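Local coordinates for protein extracellular ligand-binding receptor (Rhodopseudomonas palustris, PDB 4F06) that probably serves as the solute-binding component of an ABC transporter, capturing lignin-derived aromatic acids such as p-hydroxybenzoic acid for uptake, at residues A19-N24 and L202-P207. Residues are numbered along the deposited sequence; the frame is centred on the assembly and turned at random.
Sequences ALFGKN and LPAGPP. With PHB (p-hydroxybenzoic acid), chain B.
A buried contact of one aromatic ring against a ligand-binding loop joins the two lobes of this periplasmic binding protein across the closed cleft: Phe21, near the start of helix 19-36, meets Ala204 and Gly205 in the loop between strand 197-201 and helix 206-217. The case illustrates how the lobes of such a protein can touch directly beside the solute they enclose. With CG anti to the carbonyl carbon (chi1 -60°), the Phe21 ring extends away from its helix, and its far end does the touching. CZ lies 3.5 Å from Ala204 CB, while CE2 comes within 3.3 Å of Ala204 O, approaching obliquely; Gly205 N is farther off, 3.9 Å from CE2. Next to this ring contact, the backbone N of Ala204 donates an almost straight bond (176°) to the phenolic O4 of p-hydroxybenzoic acid, 3.1 Å away, and Pro203 CB lies 3.5 Å from ring carbon C5 of the ligand. Replacing Phe21 by alanine would remove the ring and is likely to open a gap beside the Ala204 methyl and deprive the Tyr80 ring of its neighbour. Gly205, whose backbone angles demand glycine, occupies the N-cap position of helix 206-217. Tyr80 meets the Phe21 ring and hydrogen-bonds Ala204 O. Strand 197-201 runs into the loop and helix 206-217 leaves it, while helix 283-301 adjoins both sides through Met283, which touches Phe21 and Ala204.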
ATOM      1  N   ALA A  19      10.320  -0.387 -10.030  1.00  7.12           N
ATOM      2  CA  ALA A  19      11.072  -1.588  -9.666  1.00  7.10           C
ATOM      3  C   ALA A  19      11.306  -1.708  -8.174  1.00  6.83           C
ATOM      4  O   ALA A  19      11.333  -2.825  -7.651  1.00  7.84           O
ATOM      5  CB  ALA A  19      12.411  -1.601 -10.378  1.00  7.81           C
ATOM      6  N   LEU A  20      11.494  -0.597  -7.465  1.00  6.88           N
ATOM      7  CA  LEU A  20      11.780  -0.744  -6.041  1.00  7.48           C
ATOM      8  C   LEU A  20      10.646  -1.401  -5.302  1.00  6.88           C
ATOM      9  O   LEU A  20      10.844  -2.117  -4.333  1.00  6.85           O
ATOM     10  CB  LEU A  20      12.074   0.640  -5.427  1.00  9.57           C
ATOM     11  CG  LEU A  20      12.618   0.583  -3.972  1.00 12.27           C
ATOM     12  CD1 LEU A  20      13.827  -0.368  -3.801  1.00 14.92           C
ATOM     13  CD2 LEU A  20      13.083   1.979  -3.608  1.00 18.76           C
ATOM     14  N   PHE A  21       9.407  -1.153  -5.743  1.00  6.25           N
ATOM     15  CA  PHE A  21       8.241  -1.690  -5.034  1.00  6.59           C
ATOM     16  C   PHE A  21       8.105  -3.193  -5.181  1.00  6.41           C
ATOM     17  O   PHE A  21       7.651  -3.873  -4.224  1.00  8.48           O
ATOM     18  CB  PHE A  21       6.974  -0.945  -5.423  1.00  7.24           C
ATOM     19  CG  PHE A  21       7.116   0.505  -5.087  1.00  6.49           C
ATOM     20  CD1 PHE A  21       6.977   0.921  -3.757  1.00  7.65           C
ATOM     21  CD2 PHE A  21       7.510   1.441  -6.068  1.00  8.34           C
ATOM     22  CE1 PHE A  21       7.210   2.255  -3.423  1.00  8.74           C
ATOM     23  CE2 PHE A  21       7.743   2.782  -5.710  1.00  9.43           C
ATOM     24  CZ  PHE A  21       7.597   3.172  -4.388  1.00  9.52           C
ATOM     25  N   GLY A  22       8.449  -3.745  -6.343  1.00  7.24           N
ATOM     26  CA  GLY A  22       8.455  -5.204  -6.502  1.00  8.00           C
ATOM     27  C   GLY A  22       9.662  -5.838  -5.850  1.00  7.46           C
ATOM     28  O   GLY A  22       9.552  -6.928  -5.237  1.00  7.17           O
ATOM     29  N   LYS A  23      10.822  -5.181  -5.948  1.00  7.12           N
ATOM     30  CA  LYS A  23      11.994  -5.652  -5.206  1.00  7.27           C
ATOM     31  C   LYS A  23      11.648  -5.761  -3.710  1.00  7.36           C
ATOM     32  O   LYS A  23      12.089  -6.700  -3.044  1.00  7.83           O
ATOM     33  CB  LYS A  23      13.175  -4.696  -5.382  1.00  9.50           C
ATOM     34  CG  LYS A  23      14.472  -5.115  -4.699  1.00 14.23           C
ATOM     35  CD  LYS A  23      15.589  -4.072  -4.918  1.00 19.59           C
ATOM     36  CE  LYS A  23      16.920  -4.440  -4.295  1.00 24.31           C
ATOM     37  NZ  LYS A  23      17.919  -3.411  -4.685  1.00 33.30           N
ATOM     38  N   ASN A  24      10.872  -4.810  -3.195  1.00  6.90           N
ATOM     39  CA  ASN A  24      10.456  -4.873  -1.789  1.00  5.72           C
ATOM     40  C   ASN A  24       9.568  -6.064  -1.454  1.00  6.22           C
ATOM     41  O   ASN A  24       9.601  -6.532  -0.337  1.00  6.36           O
ATOM     42  CB  ASN A  24       9.781  -3.580  -1.357  1.00  6.85           C
ATOM     43  CG  ASN A  24      10.728  -2.597  -0.689  1.00  8.01           C
ATOM     44  OD1 ASN A  24      10.842  -2.563   0.545  1.00  9.81           O
ATOM     45  ND2 ASN A  24      11.476  -1.842  -1.480  1.00  9.25           N
ATOM     46  N   LEU A 202      -1.037   9.904  -5.438  1.00  6.21           N
ATOM     47  CA  LEU A 202      -0.608   9.336  -6.714  1.00  6.66           C
ATOM     48  C   LEU A 202       0.081   8.029  -6.311  1.00  6.79           C
ATOM     49  O   LEU A 202       0.568   7.900  -5.190  1.00  6.74           O
ATOM     50  CB  LEU A 202       0.385  10.244  -7.459  1.00  7.48           C
ATOM     51  CG  LEU A 202       0.028  11.734  -7.583  1.00  7.01           C
ATOM     52  CD1 LEU A 202       0.514  12.536  -6.385  1.00  8.28           C
ATOM     53  CD2 LEU A 202       0.644  12.284  -8.848  1.00  8.74           C
ATOM     54  N   PRO A 203       0.203   7.044  -7.210  1.00  6.34           N
ATOM     55  CA  PRO A 203       0.890   5.787  -6.847  1.00  6.32           C
ATOM     56  C   PRO A 203       2.359   6.092  -6.568  1.00  6.23           C
ATOM     57  O   PRO A 203       3.024   6.886  -7.282  1.00  7.29           O
ATOM     58  CB  PRO A 203       0.741   4.919  -8.111  1.00  7.56           C
ATOM     59  CG  PRO A 203       0.489   5.916  -9.221  1.00  7.56           C
ATOM     60  CD  PRO A 203      -0.325   7.041  -8.584  1.00  7.08           C
ATOM     61  N   ALA A 204       2.880   5.470  -5.510  1.00  5.69           N
ATOM     62  CA  ALA A 204       4.281   5.721  -5.126  1.00  6.87           C
ATOM     63  C   ALA A 204       5.204   5.351  -6.267  1.00  6.95           C
ATOM     64  O   ALA A 204       5.080   4.315  -6.915  1.00  7.24           O
ATOM     65  CB  ALA A 204       4.595   4.922  -3.901  1.00  7.62           C
ATOM     66  N   GLY A 205       6.147   6.248  -6.559  1.00  7.24           N
ATOM     67  CA  GLY A 205       7.052   6.120  -7.702  1.00  9.35           C
ATOM     68  C   GLY A 205       7.272   7.467  -8.332  1.00  8.21           C
ATOM     69  O   GLY A 205       7.084   8.507  -7.682  1.00  8.86           O
ATOM     70  N   PRO A 206       7.637   7.478  -9.621  1.00  8.62           N
ATOM     71  CA  PRO A 206       7.906   8.772 -10.278  1.00 10.19           C
ATOM     72  C   PRO A 206       6.777   9.814 -10.156  1.00  9.39           C
ATOM     73  O   PRO A 206       7.070  11.009  -9.961  1.00 10.72           O
ATOM     74  CB  PRO A 206       8.142   8.381 -11.737  1.00 12.03           C
ATOM     75  CG  PRO A 206       8.797   7.020 -11.595  1.00 11.78           C
ATOM     76  CD  PRO A 206       8.023   6.335 -10.483  1.00 10.33           C
ATOM     77  N   PRO A 207       5.484   9.402 -10.184  1.00  8.04           N
ATOM     78  CA  PRO A 207       4.453  10.450 -10.104  1.00  8.68           C
ATOM     79  C   PRO A 207       4.500  11.212  -8.778  1.00  7.59           C
ATOM     80  O   PRO A 207       4.340  12.447  -8.759  1.00  8.05           O
ATOM     81  CB  PRO A 207       3.138   9.653 -10.202  1.00  9.67           C
ATOM     82  CG  PRO A 207       3.540   8.458 -11.055  1.00  9.90           C
ATOM     83  CD  PRO A 207       4.886   8.078 -10.481  1.00 10.01           C
TER
HETATM   84  C1' PHB B 401      -2.959   0.906  -6.676  1.00  5.03           C
HETATM   85  O1' PHB B 401      -3.908   0.410  -6.053  1.00  5.40           O
HETATM   86  O2' PHB B 401      -2.902   0.916  -7.954  1.00  5.57           O
HETATM   87  C1  PHB B 401      -1.874   1.568  -5.886  1.00  5.47           C
HETATM   88  C2  PHB B 401      -2.144   2.080  -4.603  1.00  5.23           C
HETATM   89  C3  PHB B 401      -1.164   2.733  -3.895  1.00  5.87           C
HETATM   90  C4  PHB B 401       0.085   2.928  -4.448  1.00  5.78           C
HETATM   91  C5  PHB B 401       0.366   2.442  -5.708  1.00  6.07           C
HETATM   92  C6  PHB B 401      -0.604   1.773  -6.446  1.00  6.13           C
HETATM   93  O4  PHB B 401       1.063   3.606  -3.815  1.00  6.32           O